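Local coordinates for 4-alpha-glucanotransferase (Corynebacterium glutamicum, PDB 5B68), which is an amylomaltase of the 4-alpha-glucanotransferase family, joining an N-terminal beta-sandwich domain to a TIM-barrel-type domain, at residues I61-L73 with T118-E130. Sequence-based numbering, arbitrary orientation.
Sequences IALFHDREFTRPL and TAPREIDGIRWGE. With SO4 (sulfate ion), chain G.
F69, the one buried residue among those that touch, sits near the C-terminal end of helix 54-69 and lies across the hairpin of strands 121-123 and 126-134. R121 covers one face of its ring: CD sits over the centre, 3.9 Å from the centroid, in a CH-pi contact. T118 CG2 and the carbonyl O of W128 meet the ring edge, W128 O at 3.6 Å from F69 CE2. I123 CD1 packs on F69 CD2 at 3.7 Å and also lies over the rim of one face of the R121 guanidinium.

The second CH-pi contact is T70 on W128. The methyl CG2 stands over the indole, 3.6 Å from the centroid of its five-membered ring, while H92 meets W128 edge-to-face.

The charged link is a salt bridge. Bent at chi3 (40°), R121 carries its guanidinium past the F69 ring and grips D66 end-on: NH1 at 2.8 Å and NH2 at 3.0 Å both reach D66 OD1, from the same face of the carboxylate. D66 OD1 lies in the guanidinium plane of R121, while the carboxylate as a whole is tilted 36° to it.

The arrangement is a helix end packed across a beta-hairpin with a two-residue loop, D124-G125, in a type I' turn from I123 to I126, on the N-terminal beta-sandwich domain.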
loop_
_atom_site.group_PDB
_atom_site.type_symbol
_atom_site.label_atom_id
_atom_site.label_comp_id
_atom_site.label_asym_id
_atom_site.label_seq_id
_atom_site.Cartn_x
_atom_site.Cartn_y
_atom_site.Cartn_z
ATOM N N ILE A 61 -33.489 5.286 9.620
ATOM C CA ILE A 61 -33.224 6.713 9.395
ATOM C C ILE A 61 -33.297 7.490 10.714
ATOM O O ILE A 61 -32.388 8.224 11.074
ATOM C CB ILE A 61 -34.138 7.262 8.324
ATOM C CG1 ILE A 61 -33.771 6.583 6.994
ATOM C CG2 ILE A 61 -34.046 8.767 8.192
ATOM C CD1 ILE A 61 -34.800 6.709 5.902
ATOM N N ALA A 62 -34.417 7.369 11.422
ATOM C CA ALA A 62 -34.598 8.077 12.662
ATOM C C ALA A 62 -33.538 7.723 13.703
ATOM O O ALA A 62 -33.056 8.624 14.381
ATOM C CB ALA A 62 -36.024 7.859 13.238
ATOM N N LEU A 63 -33.165 6.440 13.804
ATOM C CA LEU A 63 -32.124 6.021 14.726
ATOM C C LEU A 63 -30.756 6.647 14.368
ATOM O O LEU A 63 -30.014 7.025 15.278
ATOM C CB LEU A 63 -31.973 4.511 14.864
ATOM C CG LEU A 63 -33.069 3.893 15.765
ATOM C CD1 LEU A 63 -33.188 2.399 15.475
ATOM C CD2 LEU A 63 -32.824 4.112 17.274
ATOM N N PHE A 64 -30.481 6.789 13.068
ATOM C CA PHE A 64 -29.223 7.453 12.662
ATOM C C PHE A 64 -29.213 8.909 13.198
ATOM O O PHE A 64 -28.245 9.323 13.832
ATOM C CB PHE A 64 -29.073 7.463 11.146
ATOM C CG PHE A 64 -27.808 8.095 10.689
ATOM C CD1 PHE A 64 -26.651 7.337 10.649
ATOM C CD2 PHE A 64 -27.730 9.502 10.460
ATOM C CE1 PHE A 64 -25.456 7.914 10.236
ATOM C CE2 PHE A 64 -26.521 10.075 10.068
ATOM C CZ PHE A 64 -25.402 9.284 10.013
ATOM N N HIS A 65 -30.300 9.684 12.946
ATOM C CA HIS A 65 -30.326 11.106 13.390
ATOM C C HIS A 65 -30.291 11.203 14.903
ATOM O O HIS A 65 -29.605 12.017 15.461
ATOM C CB HIS A 65 -31.473 11.891 12.757
ATOM C CG HIS A 65 -31.365 11.997 11.287
ATOM N ND1 HIS A 65 -30.355 12.699 10.673
ATOM C CD2 HIS A 65 -32.148 11.516 10.295
ATOM C CE1 HIS A 65 -30.521 12.653 9.358
ATOM N NE2 HIS A 65 -31.592 11.920 9.113
ATOM N N ASP A 66 -30.975 10.305 15.569
ATOM C CA ASP A 66 -30.990 10.333 17.006
ATOM C C ASP A 66 -29.626 9.985 17.633
ATOM O O ASP A 66 -29.176 10.601 18.569
ATOM C CB ASP A 66 -32.054 9.377 17.570
ATOM C CG ASP A 66 -33.459 9.856 17.349
ATOM O OD1 ASP A 66 -33.687 10.973 16.889
ATOM O OD2 ASP A 66 -34.336 9.017 17.605
ATOM N N ARG A 67 -28.970 8.983 17.076
ATOM C CA ARG A 67 -27.670 8.595 17.549
ATOM C C ARG A 67 -26.656 9.692 17.276
ATOM O O ARG A 67 -25.816 9.942 18.132
ATOM C CB ARG A 67 -27.280 7.240 16.963
ATOM C CG ARG A 67 -27.953 6.116 17.805
ATOM C CD ARG A 67 -28.126 4.794 17.073
ATOM N NE ARG A 67 -28.884 3.848 17.900
ATOM C CZ ARG A 67 -29.323 2.671 17.453
ATOM N NH1 ARG A 67 -29.084 2.289 16.198
ATOM N NH2 ARG A 67 -29.992 1.846 18.259
ATOM N N GLU A 68 -26.800 10.395 16.155
ATOM C CA GLU A 68 -25.910 11.539 15.876
ATOM C C GLU A 68 -26.141 12.630 16.894
ATOM O O GLU A 68 -25.178 13.259 17.334
ATOM C CB GLU A 68 -26.091 12.129 14.506
ATOM C CG GLU A 68 -25.456 11.312 13.375
ATOM C CD GLU A 68 -23.997 11.068 13.616
ATOM O OE1 GLU A 68 -23.247 12.061 13.536
ATOM O OE2 GLU A 68 -23.605 9.925 13.895
ATOM N N PHE A 69 -27.395 12.801 17.293
ATOM C CA PHE A 69 -27.750 13.868 18.254
ATOM C C PHE A 69 -27.298 13.595 19.650
ATOM O O PHE A 69 -27.208 14.533 20.459
ATOM C CB PHE A 69 -29.261 14.233 18.147
ATOM C CG PHE A 69 -29.542 15.626 18.577
ATOM C CD1 PHE A 69 -29.282 16.665 17.714
ATOM C CD2 PHE A 69 -29.944 15.903 19.903
ATOM C CE1 PHE A 69 -29.529 17.981 18.126
ATOM C CE2 PHE A 69 -30.175 17.190 20.319
ATOM C CZ PHE A 69 -29.931 18.236 19.440
ATOM N N THR A 70 -26.985 12.336 19.993
ATOM C CA THR A 70 -26.537 11.970 21.330
ATOM C C THR A 70 -25.054 11.632 21.379
ATOM O O THR A 70 -24.547 11.189 22.392
ATOM C CB THR A 70 -27.382 10.826 21.897
ATOM O OG1 THR A 70 -27.348 9.712 20.985
ATOM C CG2 THR A 70 -28.795 11.319 21.966
ATOM N N ARG A 71 -24.302 11.915 20.326
ATOM C CA ARG A 71 -22.836 11.807 20.350
ATOM C C ARG A 71 -22.253 12.958 21.153
ATOM O O ARG A 71 -22.371 14.108 20.731
ATOM C CB ARG A 71 -22.259 11.928 18.924
ATOM C CG ARG A 71 -22.344 10.676 18.043
ATOM C CD ARG A 71 -21.460 10.855 16.804
ATOM N NE ARG A 71 -21.582 9.713 15.889
ATOM C CZ ARG A 71 -20.956 8.547 16.058
ATOM N NH1 ARG A 71 -21.159 7.568 15.146
ATOM N NH2 ARG A 71 -20.178 8.352 17.093
ATOM N N PRO A 72 -21.633 12.667 22.265
ATOM C CA PRO A 72 -21.186 13.781 23.064
ATOM C C PRO A 72 -20.102 14.590 22.365
ATOM O O PRO A 72 -20.175 15.844 22.351
ATOM C CB PRO A 72 -20.700 13.117 24.355
ATOM C CG PRO A 72 -21.480 11.836 24.446
ATOM C CD PRO A 72 -21.553 11.380 23.011
ATOM N N LEU A 73 -19.122 13.890 21.769
ATOM C CA LEU A 73 -18.164 14.462 20.862
ATOM C C LEU A 73 -18.300 13.766 19.513
ATOM O O LEU A 73 -18.859 12.664 19.444
ATOM C CB LEU A 73 -16.741 14.272 21.354
ATOM C CG LEU A 73 -16.344 15.211 22.531
ATOM C CD1 LEU A 73 -15.125 14.742 23.205
ATOM C CD2 LEU A 73 -16.181 16.649 22.028
ATOM N N THR A 118 -29.055 25.265 17.047
ATOM C CA THR A 118 -29.865 24.020 17.086
ATOM C C THR A 118 -30.743 23.884 18.320
ATOM O O THR A 118 -30.281 24.064 19.446
ATOM C CB THR A 118 -28.929 22.799 16.973
ATOM O OG1 THR A 118 -28.106 22.972 15.808
ATOM C CG2 THR A 118 -29.708 21.467 16.891
ATOM N N ALA A 119 -32.005 23.492 18.102
ATOM C CA ALA A 119 -32.981 23.316 19.175
ATOM C C ALA A 119 -32.683 22.012 19.932
ATOM O O ALA A 119 -32.333 21.023 19.261
ATOM C CB ALA A 119 -34.397 23.222 18.574
ATOM N N PRO A 120 -32.915 21.967 21.256
ATOM C CA PRO A 120 -32.763 20.719 21.983
ATOM C C PRO A 120 -33.852 19.746 21.587
ATOM O O PRO A 120 -34.825 20.149 20.959
ATOM C CB PRO A 120 -32.842 21.115 23.475
ATOM C CG PRO A 120 -33.456 22.469 23.506
ATOM C CD PRO A 120 -33.464 23.040 22.127
ATOM N N ARG A 121 -33.601 18.457 21.839
ATOM C CA ARG A 121 -34.513 17.371 21.504
ATOM C C ARG A 121 -34.571 16.335 22.607
ATOM O O ARG A 121 -33.576 16.031 23.261
ATOM C CB ARG A 121 -34.106 16.656 20.192
ATOM C CG ARG A 121 -33.753 17.540 19.001
ATOM C CD ARG A 121 -33.435 16.651 17.781
ATOM N NE ARG A 121 -34.393 15.529 17.757
ATOM C CZ ARG A 121 -34.117 14.258 17.427
ATOM N NH1 ARG A 121 -35.075 13.351 17.544
ATOM N NH2 ARG A 121 -32.907 13.855 17.023
ATOM N N GLU A 122 -35.763 15.799 22.857
ATOM C CA GLU A 122 -35.923 14.673 23.783
ATOM C C GLU A 122 -35.769 13.381 23.012
ATOM O O GLU A 122 -36.478 13.161 22.040
ATOM C CB GLU A 122 -37.296 14.676 24.507
ATOM C CG GLU A 122 -37.408 13.488 25.499
ATOM C CD GLU A 122 -38.641 13.465 26.407
ATOM O OE1 GLU A 122 -38.491 13.714 27.629
ATOM O OE2 GLU A 122 -39.745 13.153 25.916
ATOM N N ILE A 123 -34.862 12.522 23.489
ATOM C CA ILE A 123 -34.504 11.253 22.836
ATOM C C ILE A 123 -34.429 10.234 23.951
ATOM O O ILE A 123 -33.727 10.420 24.934
ATOM C CB ILE A 123 -33.148 11.340 22.097
ATOM C CG1 ILE A 123 -33.236 12.382 20.985
ATOM C CG2 ILE A 123 -32.798 9.981 21.483
ATOM C CD1 ILE A 123 -31.931 12.793 20.345
ATOM N N ASP A 124 -35.212 9.173 23.845
ATOM C CA ASP A 124 -35.333 8.182 24.954
ATOM C C ASP A 124 -35.499 8.748 26.378
ATOM O O ASP A 124 -34.896 8.262 27.303
ATOM C CB ASP A 124 -34.149 7.233 24.908
ATOM C CG ASP A 124 -34.049 6.538 23.610
ATOM O OD1 ASP A 124 -35.128 6.311 23.005
ATOM O OD2 ASP A 124 -32.909 6.233 23.170
ATOM N N GLY A 125 -36.311 9.788 26.522
ATOM C CA GLY A 125 -36.585 10.402 27.804
ATOM C C GLY A 125 -35.543 11.359 28.367
ATOM O O GLY A 125 -35.707 11.834 29.480
ATOM N N ILE A 126 -34.456 11.641 27.638
ATOM C CA ILE A 126 -33.512 12.644 28.081
ATOM C C ILE A 126 -33.635 13.796 27.104
ATOM O O ILE A 126 -33.668 13.565 25.895
ATOM C CB ILE A 126 -32.067 12.058 28.213
ATOM C CG1 ILE A 126 -32.081 10.999 29.329
ATOM C CG2 ILE A 126 -31.037 13.167 28.482
ATOM C CD1 ILE A 126 -30.780 10.299 29.600
ATOM N N ARG A 127 -33.614 15.036 27.616
ATOM C CA ARG A 127 -33.575 16.198 26.727
ATOM C C ARG A 127 -32.093 16.478 26.503
ATOM O O ARG A 127 -31.313 16.666 27.463
ATOM C CB ARG A 127 -34.317 17.446 27.271
ATOM C CG ARG A 127 -34.540 18.537 26.203
ATOM C CD ARG A 127 -35.398 19.734 26.629
ATOM N NE ARG A 127 -34.856 20.341 27.850
ATOM C CZ ARG A 127 -35.237 20.052 29.103
ATOM N NH1 ARG A 127 -36.207 19.158 29.352
ATOM N NH2 ARG A 127 -34.636 20.654 30.130
ATOM N N TRP A 128 -31.717 16.556 25.235
ATOM C CA TRP A 128 -30.347 16.816 24.830
ATOM C C TRP A 128 -30.247 18.158 24.141
ATOM O O TRP A 128 -31.142 18.560 23.451
ATOM C CB TRP A 128 -29.858 15.762 23.836
ATOM C CG TRP A 128 -29.534 14.419 24.427
ATOM C CD1 TRP A 128 -30.410 13.421 24.689
ATOM C CD2 TRP A 128 -28.244 13.924 24.802
ATOM N NE1 TRP A 128 -29.766 12.349 25.224
ATOM C CE2 TRP A 128 -28.430 12.627 25.300
ATOM C CE3 TRP A 128 -26.955 14.448 24.768
ATOM C CZ2 TRP A 128 -27.375 11.847 25.757
ATOM C CZ3 TRP A 128 -25.919 13.676 25.235
ATOM C CH2 TRP A 128 -26.132 12.385 25.709
ATOM N N GLY A 129 -29.138 18.843 24.352
ATOM C CA GLY A 129 -28.853 20.064 23.611
ATOM C C GLY A 129 -27.562 19.935 22.845
ATOM O O GLY A 129 -26.776 19.071 23.132
ATOM N N GLU A 130 -27.339 20.883 21.947
ATOM C CA GLU A 130 -26.161 20.953 21.136
ATOM C C GLU A 130 -25.448 22.284 21.359
ATOM O O GLU A 130 -26.101 23.320 21.358
ATOM C CB GLU A 130 -26.579 20.823 19.687
ATOM C CG GLU A 130 -25.404 20.712 18.716
ATOM C CD GLU A 130 -25.824 20.464 17.286
ATOM O OE1 GLU A 130 -25.762 21.405 16.462
ATOM O OE2 GLU A 130 -26.256 19.367 16.956
HETATM S S SO4 G . -30.955 -1.212 16.186
HETATM O O1 SO4 G . -29.920 -0.394 15.515
HETATM O O2 SO4 G . -31.367 -0.528 17.453
HETATM O O3 SO4 G . -32.162 -1.328 15.347
HETATM O O4 SO4 G . -30.237 -2.515 16.433
#